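Local atomic coordinates of Cyp101j2 (Sphingobium yanoikuyae, PDB entry 5KYO), a protein that is a haem-containing cytochrome P450 monooxygenase associated with hydroxylation of the monoterpene 1,8-cineole. Residues Glu150-Phe164 and Met387-Ile400. Sequence-based numbering, arbitrary orientation.
Sequences EQVVTDLAVSLIEGF and MEMKVVLREWFARI
Val391 packs against Val153 and Thr154 where two helical segments of the P450 fold, 150-164 and 387-399, run side by side at 38°. Their parent helices, 149-164 and 382-399, are probably helices D and L in P450 nomenclature. The Glu388 side chain, on the second of them, is about 5 Å from the haem. Apolar contacts run from the Val391 pairs to the C-terminal ends, where Phe164 and Trp396 meet. Val391 CG1 sits 3.5 Å from Thr154 CA, a tight fit, and Val391 CB meets Val153 CG1. Ile161 spreads its branches: CD1 lies over the backbone of Trp396, 3.8 Å from its CA, and CG2 touches Arg399 CD and Ile400 CD1. Phe164 and Trp396 meet obliquely, their planes at 44°. Phe172, Phe176, Phe283 and Phe403 also meet the Trp396 ring.

Polar contacts line one flank. Thr154 OG1, with chi1 at -65° placing it beside its own backbone N, donates to Glu150 O (3.0 Å) from above the carbonyl plane. A water donates to Thr154 OG1 and to Glu395 OE2, 2.6 Å from its oxygen to Glu395 OE2, and so bridges the helices. The guanidinium of Arg399 lies with one face against Val158 CG2, while its edge meets Glu162. The bond from Arg399 NE to Glu162 OE2 is weak, 3.0 Å but bent. At the other end, Lys390 NZ makes a weak salt bridge to Glu150 OE2 (3.4 Å).

The helices are thus joined mainly by close apolar packing, with weak ion pairs and a water bridge at the margin.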
loop_
_atom_site.group_PDB
_atom_site.type_symbol
_atom_site.label_atom_id
_atom_site.label_comp_id
_atom_site.label_asym_id
_atom_site.label_seq_id
_atom_site.Cartn_x
_atom_site.Cartn_y
_atom_site.Cartn_z
ATOM N N GLU A 150 0.450 -12.387 15.499
ATOM C CA GLU A 150 0.571 -13.565 14.649
ATOM C C GLU A 150 -0.567 -14.570 14.880
ATOM O O GLU A 150 -1.143 -15.082 13.917
ATOM C CB GLU A 150 1.931 -14.257 14.832
ATOM C CG GLU A 150 2.119 -15.374 13.769
ATOM C CD GLU A 150 3.532 -15.908 13.666
ATOM O OE1 GLU A 150 4.387 -15.532 14.493
ATOM O OE2 GLU A 150 3.785 -16.716 12.745
ATOM N N GLN A 151 -0.902 -14.851 16.138
ATOM C CA GLN A 151 -1.977 -15.793 16.434
ATOM C C GLN A 151 -3.336 -15.197 16.081
ATOM O O GLN A 151 -4.265 -15.907 15.724
ATOM C CB GLN A 151 -1.947 -16.204 17.912
ATOM C CG GLN A 151 -2.800 -17.428 18.232
ATOM C CD GLN A 151 -2.472 -18.619 17.344
ATOM O OE1 GLN A 151 -1.361 -19.145 17.386
ATOM N NE2 GLN A 151 -3.444 -19.057 16.549
ATOM N N VAL A 152 -3.451 -13.878 16.183
ATOM C CA VAL A 152 -4.667 -13.207 15.728
ATOM C C VAL A 152 -4.895 -13.387 14.210
ATOM O O VAL A 152 -6.019 -13.674 13.770
ATOM C CB VAL A 152 -4.620 -11.707 16.090
ATOM C CG1 VAL A 152 -5.697 -10.950 15.379
ATOM C CG2 VAL A 152 -4.761 -11.541 17.611
ATOM N N VAL A 153 -3.836 -13.243 13.420
ATOM C CA VAL A 153 -3.969 -13.405 11.977
ATOM C C VAL A 153 -4.262 -14.881 11.703
ATOM O O VAL A 153 -5.114 -15.204 10.896
ATOM C CB VAL A 153 -2.711 -12.952 11.196
ATOM C CG1 VAL A 153 -2.938 -13.089 9.683
ATOM C CG2 VAL A 153 -2.369 -11.513 11.518
ATOM N N THR A 154 -3.600 -15.771 12.435
ATOM C CA THR A 154 -3.795 -17.204 12.221
ATOM C C THR A 154 -5.243 -17.630 12.454
ATOM O O THR A 154 -5.835 -18.302 11.632
ATOM C CB THR A 154 -2.868 -18.019 13.122
ATOM O OG1 THR A 154 -1.511 -17.771 12.737
ATOM C CG2 THR A 154 -3.167 -19.517 13.008
ATOM N N ASP A 155 -5.820 -17.227 13.578
ATOM C CA ASP A 155 -7.181 -17.648 13.906
ATOM C C ASP A 155 -8.202 -17.084 12.941
ATOM O O ASP A 155 -9.194 -17.740 12.631
ATOM C CB ASP A 155 -7.552 -17.224 15.343
ATOM C CG ASP A 155 -6.730 -17.943 16.389
ATOM O OD1 ASP A 155 -6.127 -18.988 16.060
ATOM O OD2 ASP A 155 -6.694 -17.466 17.541
ATOM N N LEU A 156 -7.974 -15.851 12.492
ATOM C CA LEU A 156 -8.879 -15.195 11.548
ATOM C C LEU A 156 -8.843 -15.851 10.157
ATOM O O LEU A 156 -9.884 -16.174 9.601
ATOM C CB LEU A 156 -8.540 -13.722 11.432
ATOM C CG LEU A 156 -9.496 -12.884 10.583
ATOM C CD1 LEU A 156 -10.949 -13.161 10.966
ATOM C CD2 LEU A 156 -9.160 -11.403 10.737
ATOM N N ALA A 157 -7.636 -16.023 9.621
ATOM C CA ALA A 157 -7.424 -16.740 8.370
ATOM C C ALA A 157 -8.070 -18.101 8.408
ATOM O O ALA A 157 -8.790 -18.471 7.498
ATOM C CB ALA A 157 -5.941 -16.876 8.085
ATOM N N VAL A 158 -7.813 -18.862 9.472
ATOM C CA VAL A 158 -8.359 -20.211 9.578
ATOM C C VAL A 158 -9.881 -20.196 9.574
ATOM O O VAL A 158 -10.509 -21.001 8.899
ATOM C CB VAL A 158 -7.858 -20.935 10.874
ATOM C CG1 VAL A 158 -8.682 -22.179 11.169
ATOM C CG2 VAL A 158 -6.377 -21.276 10.770
ATOM N N SER A 159 -10.476 -19.276 10.338
ATOM C CA SER A 159 -11.926 -19.217 10.451
ATOM C C SER A 159 -12.549 -18.868 9.102
ATOM O O SER A 159 -13.565 -19.441 8.708
ATOM C CB SER A 159 -12.352 -18.213 11.536
ATOM O OG SER A 159 -12.168 -16.862 11.131
ATOM N N LEU A 160 -11.926 -17.952 8.384
ATOM C CA LEU A 160 -12.457 -17.557 7.093
ATOM C C LEU A 160 -12.362 -18.705 6.094
ATOM O O LEU A 160 -13.322 -18.989 5.393
ATOM C CB LEU A 160 -11.726 -16.321 6.567
ATOM C CG LEU A 160 -11.926 -15.066 7.444
ATOM C CD1 LEU A 160 -10.907 -14.006 7.093
ATOM C CD2 LEU A 160 -13.330 -14.514 7.252
ATOM N N ILE A 161 -11.210 -19.362 6.046
ATOM C CA ILE A 161 -11.009 -20.462 5.097
ATOM C C ILE A 161 -11.939 -21.618 5.402
ATOM O O ILE A 161 -12.519 -22.200 4.491
ATOM C CB ILE A 161 -9.541 -20.957 5.124
ATOM C CG1 ILE A 161 -8.602 -19.831 4.639
ATOM C CG2 ILE A 161 -9.390 -22.267 4.349
ATOM C CD1 ILE A 161 -7.149 -20.037 5.008
ATOM N N GLU A 162 -12.096 -21.974 6.682
ATOM C CA GLU A 162 -12.955 -23.117 6.963
ATOM C C GLU A 162 -14.399 -22.785 6.612
ATOM O O GLU A 162 -15.184 -23.674 6.255
ATOM C CB GLU A 162 -12.827 -23.556 8.418
ATOM C CG GLU A 162 -11.497 -24.187 8.708
ATOM C CD GLU A 162 -11.272 -25.471 7.921
ATOM O OE1 GLU A 162 -12.259 -26.139 7.537
ATOM O OE2 GLU A 162 -10.097 -25.818 7.699
ATOM N N GLY A 163 -14.719 -21.494 6.675
ATOM C CA GLY A 163 -16.028 -20.984 6.315
ATOM C C GLY A 163 -16.448 -21.335 4.897
ATOM O O GLY A 163 -17.521 -21.895 4.695
ATOM N N PHE A 164 -15.610 -21.025 3.909
ATOM C CA PHE A 164 -16.015 -21.242 2.528
ATOM C C PHE A 164 -15.427 -22.488 1.867
ATOM O O PHE A 164 -15.777 -22.792 0.735
ATOM C CB PHE A 164 -15.705 -20.006 1.654
ATOM C CG PHE A 164 -14.315 -19.410 1.831
ATOM C CD1 PHE A 164 -13.180 -20.085 1.409
ATOM C CD2 PHE A 164 -14.167 -18.134 2.357
ATOM C CE1 PHE A 164 -11.910 -19.516 1.550
ATOM C CE2 PHE A 164 -12.909 -17.558 2.502
ATOM C CZ PHE A 164 -11.781 -18.245 2.103
ATOM N N MET A 387 4.293 -10.569 7.951
ATOM C CA MET A 387 3.715 -11.539 8.900
ATOM C C MET A 387 2.357 -12.033 8.416
ATOM O O MET A 387 2.093 -13.238 8.450
ATOM C CB MET A 387 3.571 -10.974 10.322
ATOM C CG MET A 387 2.614 -11.808 11.225
ATOM S SD MET A 387 2.137 -10.906 12.742
ATOM C CE MET A 387 3.748 -10.763 13.512
ATOM N N GLU A 388 1.509 -11.105 7.964
ATOM C CA GLU A 388 0.198 -11.441 7.403
ATOM C C GLU A 388 0.310 -12.380 6.191
ATOM O O GLU A 388 -0.376 -13.379 6.130
ATOM C CB GLU A 388 -0.558 -10.183 6.972
ATOM C CG GLU A 388 -1.058 -9.301 8.096
ATOM C CD GLU A 388 -1.476 -7.942 7.570
ATOM O OE1 GLU A 388 -1.208 -7.676 6.381
ATOM O OE2 GLU A 388 -2.070 -7.147 8.323
ATOM N N MET A 389 1.184 -12.042 5.248
ATOM C CA MET A 389 1.380 -12.855 4.047
ATOM C C MET A 389 1.783 -14.284 4.387
ATOM O O MET A 389 1.249 -15.232 3.826
ATOM C CB MET A 389 2.440 -12.221 3.145
ATOM C CG MET A 389 2.647 -12.957 1.832
ATOM S SD MET A 389 1.126 -13.090 0.878
ATOM C CE MET A 389 0.641 -11.367 0.768
ATOM N N LYS A 390 2.724 -14.417 5.318
ATOM C CA LYS A 390 3.217 -15.717 5.735
ATOM C C LYS A 390 2.120 -16.593 6.323
ATOM O O LYS A 390 1.976 -17.773 5.962
ATOM C CB LYS A 390 4.346 -15.554 6.756
ATOM C CG LYS A 390 5.073 -16.856 7.059
ATOM C CD LYS A 390 6.096 -16.653 8.164
ATOM C CE LYS A 390 5.426 -16.285 9.479
ATOM N NZ LYS A 390 6.417 -16.211 10.585
ATOM N N VAL A 391 1.353 -16.031 7.246
ATOM C CA VAL A 391 0.301 -16.807 7.897
ATOM C C VAL A 391 -0.753 -17.193 6.868
ATOM O O VAL A 391 -1.277 -18.318 6.868
ATOM C CB VAL A 391 -0.351 -16.024 9.060
ATOM C CG1 VAL A 391 -1.511 -16.810 9.634
ATOM C CG2 VAL A 391 0.680 -15.751 10.127
ATOM N N VAL A 392 -1.045 -16.266 5.961
ATOM C CA VAL A 392 -2.104 -16.508 5.002
ATOM C C VAL A 392 -1.696 -17.620 4.044
ATOM O O VAL A 392 -2.484 -18.523 3.769
ATOM C CB VAL A 392 -2.477 -15.225 4.207
ATOM C CG1 VAL A 392 -3.271 -15.574 2.953
ATOM C CG2 VAL A 392 -3.278 -14.269 5.108
ATOM N N LEU A 393 -0.461 -17.547 3.553
ATOM C CA LEU A 393 0.061 -18.541 2.639
ATOM C C LEU A 393 0.091 -19.895 3.346
ATOM O O LEU A 393 -0.300 -20.893 2.773
ATOM C CB LEU A 393 1.458 -18.165 2.159
ATOM C CG LEU A 393 1.509 -17.048 1.103
ATOM C CD1 LEU A 393 2.934 -16.568 0.950
ATOM C CD2 LEU A 393 0.961 -17.523 -0.218
ATOM N N ARG A 394 0.534 -19.915 4.599
ATOM C CA ARG A 394 0.676 -21.190 5.303
ATOM C C ARG A 394 -0.674 -21.837 5.573
ATOM O O ARG A 394 -0.859 -23.022 5.312
ATOM C CB ARG A 394 1.437 -21.013 6.619
ATOM C CG ARG A 394 2.915 -20.716 6.433
ATOM C CD ARG A 394 3.676 -20.713 7.751
ATOM N NE ARG A 394 5.021 -20.161 7.609
ATOM C CZ ARG A 394 5.960 -20.230 8.548
ATOM N NH1 ARG A 394 5.707 -20.839 9.697
ATOM N NH2 ARG A 394 7.159 -19.700 8.331
ATOM N N GLU A 395 -1.616 -21.076 6.119
ATOM C CA GLU A 395 -2.941 -21.645 6.385
ATOM C C GLU A 395 -3.752 -21.949 5.126
ATOM O O GLU A 395 -4.547 -22.881 5.135
ATOM C CB GLU A 395 -3.753 -20.724 7.294
ATOM C CG GLU A 395 -3.082 -20.471 8.628
ATOM C CD GLU A 395 -2.859 -21.746 9.441
ATOM O OE1 GLU A 395 -3.580 -22.742 9.226
ATOM O OE2 GLU A 395 -1.966 -21.747 10.307
ATOM N N TRP A 396 -3.596 -21.158 4.064
ATOM C CA TRP A 396 -4.327 -21.440 2.849
ATOM C C TRP A 396 -3.814 -22.774 2.297
ATOM O O TRP A 396 -4.599 -23.688 2.027
ATOM C CB TRP A 396 -4.186 -20.310 1.796
ATOM C CG TRP A 396 -5.112 -20.531 0.614
ATOM C CD1 TRP A 396 -4.941 -21.423 -0.406
ATOM C CD2 TRP A 396 -6.355 -19.865 0.355
ATOM N NE1 TRP A 396 -5.996 -21.359 -1.275
ATOM C CE2 TRP A 396 -6.886 -20.418 -0.826
ATOM C CE3 TRP A 396 -7.080 -18.871 1.018
ATOM C CZ2 TRP A 396 -8.091 -19.991 -1.375
ATOM C CZ3 TRP A 396 -8.284 -18.452 0.466
ATOM C CH2 TRP A 396 -8.772 -19.009 -0.716
ATOM N N PHE A 397 -2.496 -22.906 2.160
ATOM C CA PHE A 397 -1.957 -24.102 1.509
ATOM C C PHE A 397 -2.142 -25.370 2.355
ATOM O O PHE A 397 -2.172 -26.468 1.814
ATOM C CB PHE A 397 -0.483 -23.908 1.148
ATOM C CG PHE A 397 -0.296 -23.239 -0.188
ATOM C CD1 PHE A 397 -0.475 -23.954 -1.361
ATOM C CD2 PHE A 397 -0.019 -21.887 -0.261
ATOM C CE1 PHE A 397 -0.321 -23.337 -2.591
ATOM C CE2 PHE A 397 0.121 -21.255 -1.485
ATOM C CZ PHE A 397 -0.029 -21.968 -2.646
ATOM N N ALA A 398 -2.305 -25.224 3.667
ATOM C CA ALA A 398 -2.601 -26.393 4.492
ATOM C C ALA A 398 -3.982 -26.970 4.171
ATOM O O ALA A 398 -4.186 -28.190 4.290
ATOM C CB ALA A 398 -2.517 -26.059 5.975
ATOM N N ARG A 399 -4.910 -26.096 3.782
ATOM C CA ARG A 399 -6.329 -26.424 3.666
ATOM C C ARG A 399 -6.878 -26.528 2.239
ATOM O O ARG A 399 -7.753 -27.346 1.979
ATOM C CB ARG A 399 -7.171 -25.383 4.438
ATOM C CG ARG A 399 -6.864 -25.367 5.942
ATOM C CD ARG A 399 -7.512 -24.224 6.735
ATOM N NE ARG A 399 -7.424 -24.547 8.172
ATOM C CZ ARG A 399 -6.318 -24.371 8.875
ATOM N NH1 ARG A 399 -5.259 -23.853 8.267
ATOM N NH2 ARG A 399 -6.250 -24.713 10.167
ATOM N N ILE A 400 -6.408 -25.656 1.350
ATOM C CA ILE A 400 -6.779 -25.639 -0.067
ATOM C C ILE A 400 -5.495 -25.576 -0.893
ATOM O O ILE A 400 -5.115 -24.524 -1.394
ATOM C CB ILE A 400 -7.716 -24.437 -0.398
ATOM C CG1 ILE A 400 -8.908 -24.409 0.578
ATOM C CG2 ILE A 400 -8.203 -24.489 -1.849
ATOM C CD1 ILE A 400 -9.692 -23.091 0.597
HETATM O O HOH W 1 -0.343 -19.812 11.076
#